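Local atomic coordinates of Beta/alpha-amylase (PDB entry 3VOC), a protein that hydrolyses alpha-1,4-glucosidic linkages of starch; this chain is its family 14 beta-amylase domain, which cuts successive maltose units from the non-reducing chain ends. Residues G34-T39 with G71-P76; K111-Y116 with P178-F183; Q132-Y137 with A264-D269; G282-M287 with S336-L341. One frame throughout, in Å; residues are numbered along the deposited sequence.

Contact 1: residues G34-T39 with G71-P76; sequences GVYAIT and GLKWVP
The second and third strands of a closed parallel eight-stranded barrel, 37-43 and 73-79, start side by side here, their N-to-C directions 21° apart. Y36 O accepts K73 N at 3.0 Å within its carbonyl plane. I38 then donates its N to K73 O at 2.9 Å, K73 N and O thus pairing with Y36 and I38, the residues flanking A37, although this donor stands 31° above the carbonyl plane. The ladder continues with V75 N to I38 O at 2.8 Å, nearly straight at 174°. Y36 O also takes a hydrogen bond from a water, 2.8 Å away, which reaches weakly to G71 O. The chain between the strands runs through helix 58-69, so this is a beta-alpha-beta unit of the TIM barrel, and G34 and G71 each end a preceding helix in a Schellman motif. On the face carrying A37, K73, T39 and V75, A37 CB touches V75 CG2 at 3.9 Å, while T39 CG2 lies alongside V75 CB, both side chains pointing the same way; T39 lies near K279 and E359, the probable substrate-binding lysine and proton acceptor. The other face carries I38 and W74, turned to helices 20-32 and 58-69. L72 points toward the first segment: CD1 meets I38 CG1 at 3.9 Å, and CD2 sits 3.2 Å from V35 O. W74 sends its indole NE1 to T40 OG1. At the strand entrance the Y36 ring, CG anti to the backbone N, takes K73 CG over one face in a CH-pi contact, 3.9 Å from the centroid.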
# COMPACT_ATOMS: atom_id res chain seq x y z
N GLY A 34 9.65 -23.72 -8.87
CA GLY A 34 8.26 -23.85 -8.44
C GLY A 34 7.58 -22.53 -8.11
O GLY A 34 6.48 -22.53 -7.58
N VAL A 35 8.22 -21.42 -8.43
CA VAL A 35 7.55 -20.11 -8.29
C VAL A 35 6.30 -20.09 -9.16
O VAL A 35 6.33 -20.58 -10.29
CB VAL A 35 8.52 -18.94 -8.63
CG1 VAL A 35 7.77 -17.60 -8.72
CG2 VAL A 35 9.63 -18.86 -7.59
N TYR A 36 5.20 -19.56 -8.62
CA TYR A 36 3.90 -19.53 -9.27
C TYR A 36 3.70 -18.33 -10.18
O TYR A 36 3.29 -18.49 -11.35
CB TYR A 36 2.79 -19.54 -8.21
CG TYR A 36 1.37 -19.49 -8.75
CD1 TYR A 36 0.82 -20.58 -9.45
CD2 TYR A 36 0.58 -18.37 -8.54
CE1 TYR A 36 -0.51 -20.53 -9.94
CE2 TYR A 36 -0.73 -18.31 -9.00
CZ TYR A 36 -1.27 -19.39 -9.69
OH TYR A 36 -2.56 -19.27 -10.13
N ALA A 37 3.96 -17.14 -9.64
CA ALA A 37 3.70 -15.90 -10.36
C ALA A 37 4.77 -14.85 -10.15
O ALA A 37 5.56 -14.92 -9.19
CB ALA A 37 2.35 -15.34 -9.99
N ILE A 38 4.81 -13.89 -11.06
CA ILE A 38 5.61 -12.68 -10.91
C ILE A 38 4.66 -11.52 -10.61
O ILE A 38 3.69 -11.32 -11.35
CB ILE A 38 6.43 -12.36 -12.18
CG1 ILE A 38 7.37 -13.53 -12.56
CG2 ILE A 38 7.19 -11.01 -12.03
CD1 ILE A 38 8.45 -13.87 -11.51
N THR A 39 4.93 -10.79 -9.53
CA THR A 39 4.17 -9.55 -9.24
C THR A 39 4.93 -8.32 -9.79
O THR A 39 6.17 -8.27 -9.76
CB THR A 39 3.82 -9.34 -7.75
OG1 THR A 39 4.99 -8.92 -7.04
CG2 THR A 39 3.27 -10.65 -7.11
N GLY A 71 6.23 -19.75 -18.59
CA GLY A 71 5.27 -20.62 -17.93
C GLY A 71 4.82 -20.13 -16.56
O GLY A 71 4.27 -20.90 -15.79
N LEU A 72 5.05 -18.86 -16.26
CA LEU A 72 4.62 -18.25 -15.01
C LEU A 72 3.29 -17.50 -15.14
O LEU A 72 2.92 -17.07 -16.23
CB LEU A 72 5.69 -17.27 -14.51
CG LEU A 72 7.00 -17.94 -14.12
CD1 LEU A 72 8.18 -16.97 -14.19
CD2 LEU A 72 6.86 -18.57 -12.73
N LYS A 73 2.59 -17.36 -14.01
CA LYS A 73 1.48 -16.42 -13.91
C LYS A 73 1.98 -15.00 -13.73
O LYS A 73 3.13 -14.78 -13.31
CB LYS A 73 0.54 -16.77 -12.75
CG LYS A 73 -0.12 -18.13 -12.84
CD LYS A 73 -0.54 -18.48 -14.25
CE LYS A 73 -1.20 -19.86 -14.28
NZ LYS A 73 -2.52 -19.78 -13.62
N TRP A 74 1.11 -14.04 -14.05
CA TRP A 74 1.44 -12.61 -13.92
C TRP A 74 0.45 -11.89 -13.01
O TRP A 74 -0.74 -11.92 -13.25
CB TRP A 74 1.44 -11.92 -15.28
CG TRP A 74 2.06 -10.52 -15.26
CD1 TRP A 74 3.27 -10.16 -14.70
CD2 TRP A 74 1.51 -9.32 -15.83
NE1 TRP A 74 3.49 -8.81 -14.89
CE2 TRP A 74 2.43 -8.27 -15.59
CE3 TRP A 74 0.32 -9.03 -16.53
CZ2 TRP A 74 2.21 -6.95 -16.01
CZ3 TRP A 74 0.10 -7.71 -16.96
CH2 TRP A 74 1.04 -6.69 -16.69
N VAL A 75 0.96 -11.23 -11.97
CA VAL A 75 0.08 -10.49 -11.06
C VAL A 75 0.41 -9.01 -11.15
O VAL A 75 1.41 -8.55 -10.58
CB VAL A 75 0.18 -10.98 -9.60
CG1 VAL A 75 -0.68 -10.10 -8.65
CG2 VAL A 75 -0.25 -12.46 -9.52
N PRO A 76 -0.40 -8.26 -11.90
CA PRO A 76 -0.14 -6.84 -12.07
C PRO A 76 -0.60 -6.04 -10.84
O PRO A 76 -1.63 -6.35 -10.25
CB PRO A 76 -0.99 -6.48 -13.28
CG PRO A 76 -2.18 -7.39 -13.14
CD PRO A 76 -1.61 -8.69 -12.62
O HOH W 1 2.80 -20.83 -12.73

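Contact 2: residues K111-Y116 with P178-F183; sequences KDESGY and PGRGKF
R180 and E113 meet tip to tip, their guanidinium and carboxylate planes nearly coplanar, 24° apart. The grip is end-on and both nitrogens fall on one oxygen: NH2 lies 2.9 Å and NH1 3.1 Å from E113 OE2, using its syn lone pair; a weak bond from NH2 to OE1 adds to the bridge. The E113 chain runs extended beyond CG, while R180 bends at chi2 (142°) from a CG in the crowded position between N and carbonyl carbon. R180 NE forms a second salt bridge, with D229. The anti lone pair of E113 OE2 takes the backbone N of F183 at 2.9 Å, so three N-H groups converge on this one atom, which would be expected to keep the carboxylate ionised. E113 stands on a type I beta turn, D112 to G115, at the tip of the beta hairpin formed by strands 110-111 and 117-118. D112 OD1 fastens the turn, receiving S114 N at 2.8 Å (an Asx turn) and Y116 N at 2.9 Å, both from above the carboxylate plane. Hydroxyl and water bonds fix the extended K182: NZ donates to S114 OG at 2.8 Å and to a water that in turn donates to D112 OD2. The K182 chain crosses D112 obliquely, CD 3.6 Å from OD2. The F183 ring meets F245 and Y249 edge-to-face.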
# COMPACT_ATOMS: atom_id res chain seq x y z
N LYS A 111 -0.28 17.64 2.38
CA LYS A 111 0.63 18.56 3.03
C LYS A 111 0.77 18.14 4.48
O LYS A 111 -0.22 17.78 5.13
CB LYS A 111 0.09 19.99 2.87
CG LYS A 111 1.02 21.09 3.30
CD LYS A 111 0.61 22.45 2.68
CE LYS A 111 0.99 22.55 1.20
NZ LYS A 111 0.97 23.96 0.70
N ASP A 112 1.99 18.17 4.99
CA ASP A 112 2.25 17.73 6.35
C ASP A 112 2.16 18.83 7.40
O ASP A 112 1.83 19.97 7.08
CB ASP A 112 3.57 16.93 6.44
CG ASP A 112 4.83 17.80 6.41
OD1 ASP A 112 4.77 19.05 6.51
OD2 ASP A 112 5.92 17.20 6.33
N GLU A 113 2.44 18.47 8.66
CA GLU A 113 2.37 19.38 9.80
C GLU A 113 3.22 20.63 9.64
O GLU A 113 2.90 21.66 10.24
CB GLU A 113 2.77 18.64 11.08
CG GLU A 113 1.87 17.45 11.43
CD GLU A 113 2.37 16.68 12.63
OE1 GLU A 113 3.10 17.26 13.47
OE2 GLU A 113 2.03 15.50 12.74
N SER A 114 4.28 20.55 8.84
CA SER A 114 5.20 21.68 8.62
C SER A 114 5.02 22.39 7.27
O SER A 114 5.83 23.25 6.90
CB SER A 114 6.65 21.20 8.77
OG SER A 114 6.84 20.50 9.99
N GLY A 115 3.99 22.01 6.52
CA GLY A 115 3.71 22.63 5.23
C GLY A 115 4.38 21.94 4.04
O GLY A 115 4.27 22.43 2.91
N TYR A 116 5.07 20.82 4.26
CA TYR A 116 5.70 20.12 3.14
C TYR A 116 4.67 19.40 2.26
O TYR A 116 3.88 18.60 2.75
CB TYR A 116 6.78 19.14 3.62
CG TYR A 116 7.52 18.49 2.46
CD1 TYR A 116 8.67 19.08 1.93
CD2 TYR A 116 7.06 17.31 1.89
CE1 TYR A 116 9.35 18.49 0.86
CE2 TYR A 116 7.71 16.72 0.83
CZ TYR A 116 8.86 17.31 0.31
OH TYR A 116 9.48 16.71 -0.75
N PRO A 178 13.93 6.27 13.29
CA PRO A 178 12.57 5.76 13.47
C PRO A 178 11.53 6.87 13.74
O PRO A 178 10.66 6.69 14.58
CB PRO A 178 12.71 4.91 14.73
CG PRO A 178 13.71 5.74 15.59
CD PRO A 178 14.60 6.48 14.59
N GLY A 179 11.63 7.99 13.03
CA GLY A 179 10.68 9.10 13.20
C GLY A 179 9.26 8.61 12.98
O GLY A 179 9.00 7.77 12.10
N ARG A 180 8.32 9.10 13.78
CA ARG A 180 6.93 8.64 13.62
C ARG A 180 6.34 9.19 12.32
O ARG A 180 5.29 8.72 11.87
CB ARG A 180 6.05 9.05 14.80
CG ARG A 180 5.93 10.54 14.99
CD ARG A 180 4.54 11.02 15.42
NE ARG A 180 4.61 12.48 15.35
CZ ARG A 180 3.81 13.26 14.64
NH1 ARG A 180 2.75 12.77 14.00
NH2 ARG A 180 4.05 14.57 14.62
N GLY A 181 7.02 10.17 11.73
CA GLY A 181 6.49 10.87 10.58
C GLY A 181 5.55 11.97 11.02
O GLY A 181 5.63 12.45 12.17
N LYS A 182 4.66 12.38 10.12
CA LYS A 182 3.77 13.52 10.40
C LYS A 182 2.38 13.26 9.82
O LYS A 182 2.26 12.57 8.80
CB LYS A 182 4.34 14.82 9.82
CG LYS A 182 5.60 15.31 10.53
CD LYS A 182 6.23 16.51 9.88
CE LYS A 182 7.55 16.89 10.60
NZ LYS A 182 8.18 18.09 9.94
N PHE A 183 1.35 13.83 10.47
CA PHE A 183 0.00 13.88 9.90
C PHE A 183 0.01 14.63 8.56
O PHE A 183 0.82 15.53 8.36
CB PHE A 183 -1.00 14.53 10.88
CG PHE A 183 -1.29 13.70 12.10
CD1 PHE A 183 -1.00 14.18 13.37
CD2 PHE A 183 -1.88 12.45 11.99
CE1 PHE A 183 -1.26 13.42 14.50
CE2 PHE A 183 -2.15 11.67 13.13
CZ PHE A 183 -1.84 12.16 14.39
O HOH W 2 8.21 18.17 7.08

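Contact 3: residues Q132-Y137 with A264-D269; sequences QYDELY and AHKNFD. With CA (calcium ion), chain B.
Helices 127-144 and 240-268 run in nearly the same direction here, their short axes 9.3 Å apart at closest and crossing at -23°. Y137 points toward the second helix: its CE2 packs on A264 CB at 3.9 Å, and its CB meets F268 CZ at 3.7 Å, the two rings lying oblique with planes at 43°. Beside these apolar contacts, D134, with CG anti to its backbone N, reaches across to two partners at about right angles. K266 NZ bridges to OD2 at 2.8 Å through the syn lone pair, with a weaker bond to OD1. N267 ND2 reaches OD1 nearly along its C-O axis, also at 2.8 Å, and further bonds to A263 O. On another side of the first helix, Q132 OE1 (2.3 Å) and E135 OE1 (2.2 Å) bind the calcium ion, together with a water held by Q132 O and with E48, D52 and N53. One helix turn thus joins the calcium site to a neighbouring outer helix of the barrel. On the second helix H265 donates from ND1 to D269 OD2 at 2.6 Å and bonds through NE2 to D316 O, consistent with a positively charged imidazole.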
# COMPACT_ATOMS: atom_id res chain seq x y z
N GLN A 132 -10.14 9.12 -12.65
CA GLN A 132 -8.87 8.74 -13.27
C GLN A 132 -8.54 7.25 -13.11
O GLN A 132 -8.13 6.60 -14.07
CB GLN A 132 -7.71 9.61 -12.78
CG GLN A 132 -7.74 11.05 -13.32
CD GLN A 132 -7.66 11.14 -14.85
OE1 GLN A 132 -7.01 10.33 -15.51
NE2 GLN A 132 -8.32 12.16 -15.40
N TYR A 133 -8.75 6.69 -11.91
CA TYR A 133 -8.43 5.27 -11.70
C TYR A 133 -9.41 4.39 -12.48
O TYR A 133 -9.02 3.36 -13.02
CB TYR A 133 -8.48 4.89 -10.22
CG TYR A 133 -7.35 5.43 -9.33
CD1 TYR A 133 -6.63 6.59 -9.65
CD2 TYR A 133 -7.04 4.80 -8.13
CE1 TYR A 133 -5.62 7.08 -8.81
CE2 TYR A 133 -6.03 5.28 -7.28
CZ TYR A 133 -5.34 6.42 -7.62
OH TYR A 133 -4.37 6.90 -6.78
N ASP A 134 -10.67 4.80 -12.51
CA ASP A 134 -11.70 4.09 -13.29
C ASP A 134 -11.30 4.00 -14.77
O ASP A 134 -11.36 2.92 -15.36
CB ASP A 134 -13.06 4.80 -13.09
CG ASP A 134 -14.24 4.02 -13.69
OD1 ASP A 134 -14.16 2.80 -13.91
OD2 ASP A 134 -15.28 4.66 -13.91
N GLU A 135 -10.87 5.12 -15.36
CA GLU A 135 -10.39 5.11 -16.75
C GLU A 135 -9.17 4.20 -16.94
O GLU A 135 -9.06 3.51 -17.96
CB GLU A 135 -10.00 6.51 -17.22
CG GLU A 135 -11.15 7.53 -17.22
CD GLU A 135 -10.65 8.95 -17.43
OE1 GLU A 135 -9.51 9.27 -17.00
OE2 GLU A 135 -11.40 9.75 -18.01
N LEU A 136 -8.25 4.24 -15.98
CA LEU A 136 -7.02 3.44 -16.09
C LEU A 136 -7.32 1.94 -15.96
O LEU A 136 -6.75 1.10 -16.69
CB LEU A 136 -6.01 3.89 -15.02
CG LEU A 136 -4.72 3.07 -14.88
CD1 LEU A 136 -3.89 3.20 -16.15
CD2 LEU A 136 -3.92 3.52 -13.68
N TYR A 137 -8.22 1.59 -15.05
CA TYR A 137 -8.59 0.17 -14.86
C TYR A 137 -9.32 -0.34 -16.10
O TYR A 137 -9.12 -1.48 -16.54
CB TYR A 137 -9.47 -0.01 -13.62
CG TYR A 137 -8.84 0.34 -12.26
CD1 TYR A 137 -7.47 0.53 -12.10
CD2 TYR A 137 -9.65 0.45 -11.12
CE1 TYR A 137 -6.92 0.83 -10.83
CE2 TYR A 137 -9.11 0.75 -9.86
CZ TYR A 137 -7.76 0.94 -9.73
OH TYR A 137 -7.25 1.23 -8.49
N ALA A 264 -12.42 -1.12 -9.51
CA ALA A 264 -11.69 -2.31 -9.96
C ALA A 264 -12.66 -3.44 -10.25
O ALA A 264 -12.56 -4.12 -11.29
CB ALA A 264 -10.66 -2.73 -8.92
N HIS A 265 -13.60 -3.65 -9.33
CA HIS A 265 -14.61 -4.69 -9.52
C HIS A 265 -15.40 -4.46 -10.79
O HIS A 265 -15.65 -5.39 -11.55
CB HIS A 265 -15.54 -4.80 -8.31
CG HIS A 265 -14.98 -5.65 -7.21
ND1 HIS A 265 -14.87 -7.02 -7.31
CD2 HIS A 265 -14.51 -5.32 -5.98
CE1 HIS A 265 -14.35 -7.50 -6.20
NE2 HIS A 265 -14.11 -6.49 -5.38
N LYS A 266 -15.78 -3.22 -11.02
CA LYS A 266 -16.61 -2.89 -12.17
C LYS A 266 -15.90 -3.22 -13.48
O LYS A 266 -16.50 -3.79 -14.39
CB LYS A 266 -17.00 -1.41 -12.14
CG LYS A 266 -17.90 -0.98 -13.31
CD LYS A 266 -18.18 0.52 -13.26
CE LYS A 266 -17.00 1.30 -13.80
NZ LYS A 266 -17.33 2.73 -14.09
N ASN A 267 -14.61 -2.90 -13.54
CA ASN A 267 -13.81 -3.13 -14.74
C ASN A 267 -13.24 -4.53 -14.89
O ASN A 267 -12.97 -4.98 -16.01
CB ASN A 267 -12.70 -2.08 -14.81
CG ASN A 267 -13.24 -0.70 -15.17
OD1 ASN A 267 -13.75 -0.51 -16.26
ND2 ASN A 267 -13.18 0.24 -14.23
N PHE A 268 -13.04 -5.23 -13.78
CA PHE A 268 -12.29 -6.49 -13.83
C PHE A 268 -13.14 -7.73 -13.67
O PHE A 268 -12.75 -8.79 -14.16
CB PHE A 268 -11.18 -6.54 -12.76
CG PHE A 268 -10.14 -5.46 -12.90
CD1 PHE A 268 -9.84 -4.89 -14.15
CD2 PHE A 268 -9.42 -5.03 -11.78
CE1 PHE A 268 -8.87 -3.89 -14.28
CE2 PHE A 268 -8.43 -4.04 -11.89
CZ PHE A 268 -8.16 -3.46 -13.14
N ASP A 269 -14.26 -7.63 -12.96
CA ASP A 269 -14.99 -8.84 -12.57
C ASP A 269 -15.57 -9.61 -13.75
O ASP A 269 -15.64 -10.83 -13.70
CB ASP A 269 -16.09 -8.55 -11.54
CG ASP A 269 -15.53 -8.31 -10.15
OD1 ASP A 269 -14.29 -8.34 -9.98
OD2 ASP A 269 -16.32 -8.06 -9.24
CA CA B . -7.33 9.29 -17.57
O HOH W 3 -6.86 7.30 -16.43

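Contact 4: residues G282-M287 with S336-L341; sequences GLHWQM and SLPSTL
The edge of the W285 indole points at one face of the H284 imidazole: W285 CE3 stands 3.5 Å above the plane, over the ring centre, and H284 CG in turn lies at the indole's edge, in its plane. At the imidazole edge S336 OG sits 2.7 Å from ND1, a hydrogen bond in which either partner may donate. W285 meets Y177 and Y169 edge-to-face, and its NE1 bonds to G179 O. H284 is a substrate-binding residue by similarity, and the serine and the indole probably hold its side chain in orientation; CG occupies the crowded position between N and carbonyl carbon (chi1 59°). A glycerol, probably from the crystallisation liquor, lies close to this side chain. The backbone is tied as well: L337, the N-cap residue of helix 338-352, donates its N to H284 O at 3.1 Å within the carbonyl plane, and S336 CA approaches the same oxygen at 3.1 Å in a CA-H...O contact. P338 CB presses on H284 CB at 3.6 Å. M287 lays its thioether against the start of the helix, SD 3.3 Å from L337 O, and its chain bends at chi3 (69°) so that CE meets L341 CB at 3.8 Å. L341 CD2 lies 3.7 Å from H284 CA. The loop that follows barrel strand 275-279 is therefore clamped onto the first turn of helix 338-352, with E297 of helix 295-300 touching L283, M287 and L341.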
# COMPACT_ATOMS: atom_id res chain seq x y z
N GLY A 282 3.13 -1.65 6.79
CA GLY A 282 3.64 -2.16 8.07
C GLY A 282 4.40 -1.06 8.80
O GLY A 282 5.61 -0.91 8.62
N LEU A 283 3.68 -0.31 9.64
CA LEU A 283 4.26 0.85 10.31
C LEU A 283 4.67 0.43 11.72
O LEU A 283 4.05 0.81 12.72
CB LEU A 283 3.27 2.02 10.27
CG LEU A 283 2.88 2.48 8.84
CD1 LEU A 283 1.74 3.48 8.90
CD2 LEU A 283 4.11 3.12 8.14
N HIS A 284 5.71 -0.41 11.75
CA HIS A 284 6.07 -1.23 12.89
C HIS A 284 6.89 -0.50 13.97
O HIS A 284 7.12 -1.06 15.04
CB HIS A 284 6.85 -2.48 12.43
CG HIS A 284 8.11 -2.17 11.67
ND1 HIS A 284 9.29 -1.82 12.29
CD2 HIS A 284 8.36 -2.15 10.34
CE1 HIS A 284 10.22 -1.59 11.37
NE2 HIS A 284 9.68 -1.78 10.18
N TRP A 285 7.31 0.73 13.69
CA TRP A 285 8.16 1.46 14.64
C TRP A 285 7.36 2.48 15.45
O TRP A 285 6.29 2.91 15.02
CB TRP A 285 9.36 2.08 13.93
CG TRP A 285 9.07 3.06 12.83
CD1 TRP A 285 9.16 4.42 12.91
CD2 TRP A 285 8.72 2.77 11.46
NE1 TRP A 285 8.86 4.99 11.69
CE2 TRP A 285 8.60 4.00 10.79
CE3 TRP A 285 8.50 1.58 10.75
CZ2 TRP A 285 8.24 4.08 9.43
CZ3 TRP A 285 8.15 1.66 9.38
CH2 TRP A 285 8.02 2.91 8.75
N GLN A 286 7.87 2.84 16.63
CA GLN A 286 7.11 3.64 17.62
C GLN A 286 5.81 2.98 18.09
O GLN A 286 4.91 3.66 18.61
CB GLN A 286 6.85 5.07 17.11
CG GLN A 286 8.11 5.79 16.62
CD GLN A 286 9.22 5.84 17.68
OE1 GLN A 286 8.99 5.57 18.85
NE2 GLN A 286 10.43 6.17 17.24
N MET A 287 5.71 1.66 17.95
CA MET A 287 4.53 0.97 18.41
C MET A 287 4.38 1.09 19.93
O MET A 287 3.30 1.41 20.42
CB MET A 287 4.54 -0.51 17.98
CG MET A 287 4.20 -0.72 16.49
SD MET A 287 4.45 -2.45 16.02
CE MET A 287 3.11 -3.25 16.92
N SER A 336 10.09 -1.00 17.99
CA SER A 336 9.65 -1.71 16.79
C SER A 336 9.18 -3.13 17.12
O SER A 336 9.96 -3.94 17.62
CB SER A 336 10.79 -1.76 15.77
OG SER A 336 10.44 -2.56 14.66
N LEU A 337 7.92 -3.43 16.82
CA LEU A 337 7.36 -4.74 17.11
C LEU A 337 6.64 -5.33 15.88
O LEU A 337 5.44 -5.60 15.94
CB LEU A 337 6.41 -4.65 18.32
CG LEU A 337 7.05 -4.30 19.66
CD1 LEU A 337 5.98 -3.87 20.68
CD2 LEU A 337 7.90 -5.48 20.20
N PRO A 338 7.38 -5.52 14.77
CA PRO A 338 6.74 -5.95 13.52
C PRO A 338 6.12 -7.32 13.59
O PRO A 338 5.13 -7.56 12.91
CB PRO A 338 7.90 -5.94 12.49
CG PRO A 338 9.15 -6.04 13.33
CD PRO A 338 8.83 -5.30 14.60
N SER A 339 6.68 -8.23 14.39
CA SER A 339 6.13 -9.58 14.46
C SER A 339 4.77 -9.58 15.17
O SER A 339 3.83 -10.24 14.73
CB SER A 339 7.13 -10.53 15.15
OG SER A 339 6.61 -11.84 15.18
N THR A 340 4.68 -8.84 16.27
CA THR A 340 3.39 -8.57 16.94
C THR A 340 2.40 -7.88 16.01
O THR A 340 1.21 -8.19 16.01
CB THR A 340 3.62 -7.72 18.22
OG1 THR A 340 4.27 -8.53 19.22
CG2 THR A 340 2.31 -7.14 18.78
N LEU A 341 2.87 -6.92 15.22
CA LEU A 341 2.00 -6.20 14.27
C LEU A 341 1.40 -7.17 13.24
O LEU A 341 0.18 -7.15 12.99
CB LEU A 341 2.76 -5.06 13.59
CG LEU A 341 2.04 -4.23 12.53
CD1 LEU A 341 0.80 -3.55 13.10
CD2 LEU A 341 3.03 -3.19 11.96

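From the N terminus, contact 1 closes first, bringing barrel strand 73-79 beside strand 37-43 across the intervening helix 58-69. Contacts 2 and 3 then cross: 111-116 precedes 132-137, and 178-183 precedes 264-269. Contact 2 joins a hairpin to the long loop after strand 153-156, and contact 3 links two outer helices beside the calcium. Contact 4 comes last, in series with the others, fixing the loop after strand 275-279 to helix 338-352. Contacts 2 and 4 touch through the carbonyls of P178 and G179. Contacts 1 and 2 lie on opposite sides of the chain's centre, as do 3 and 4.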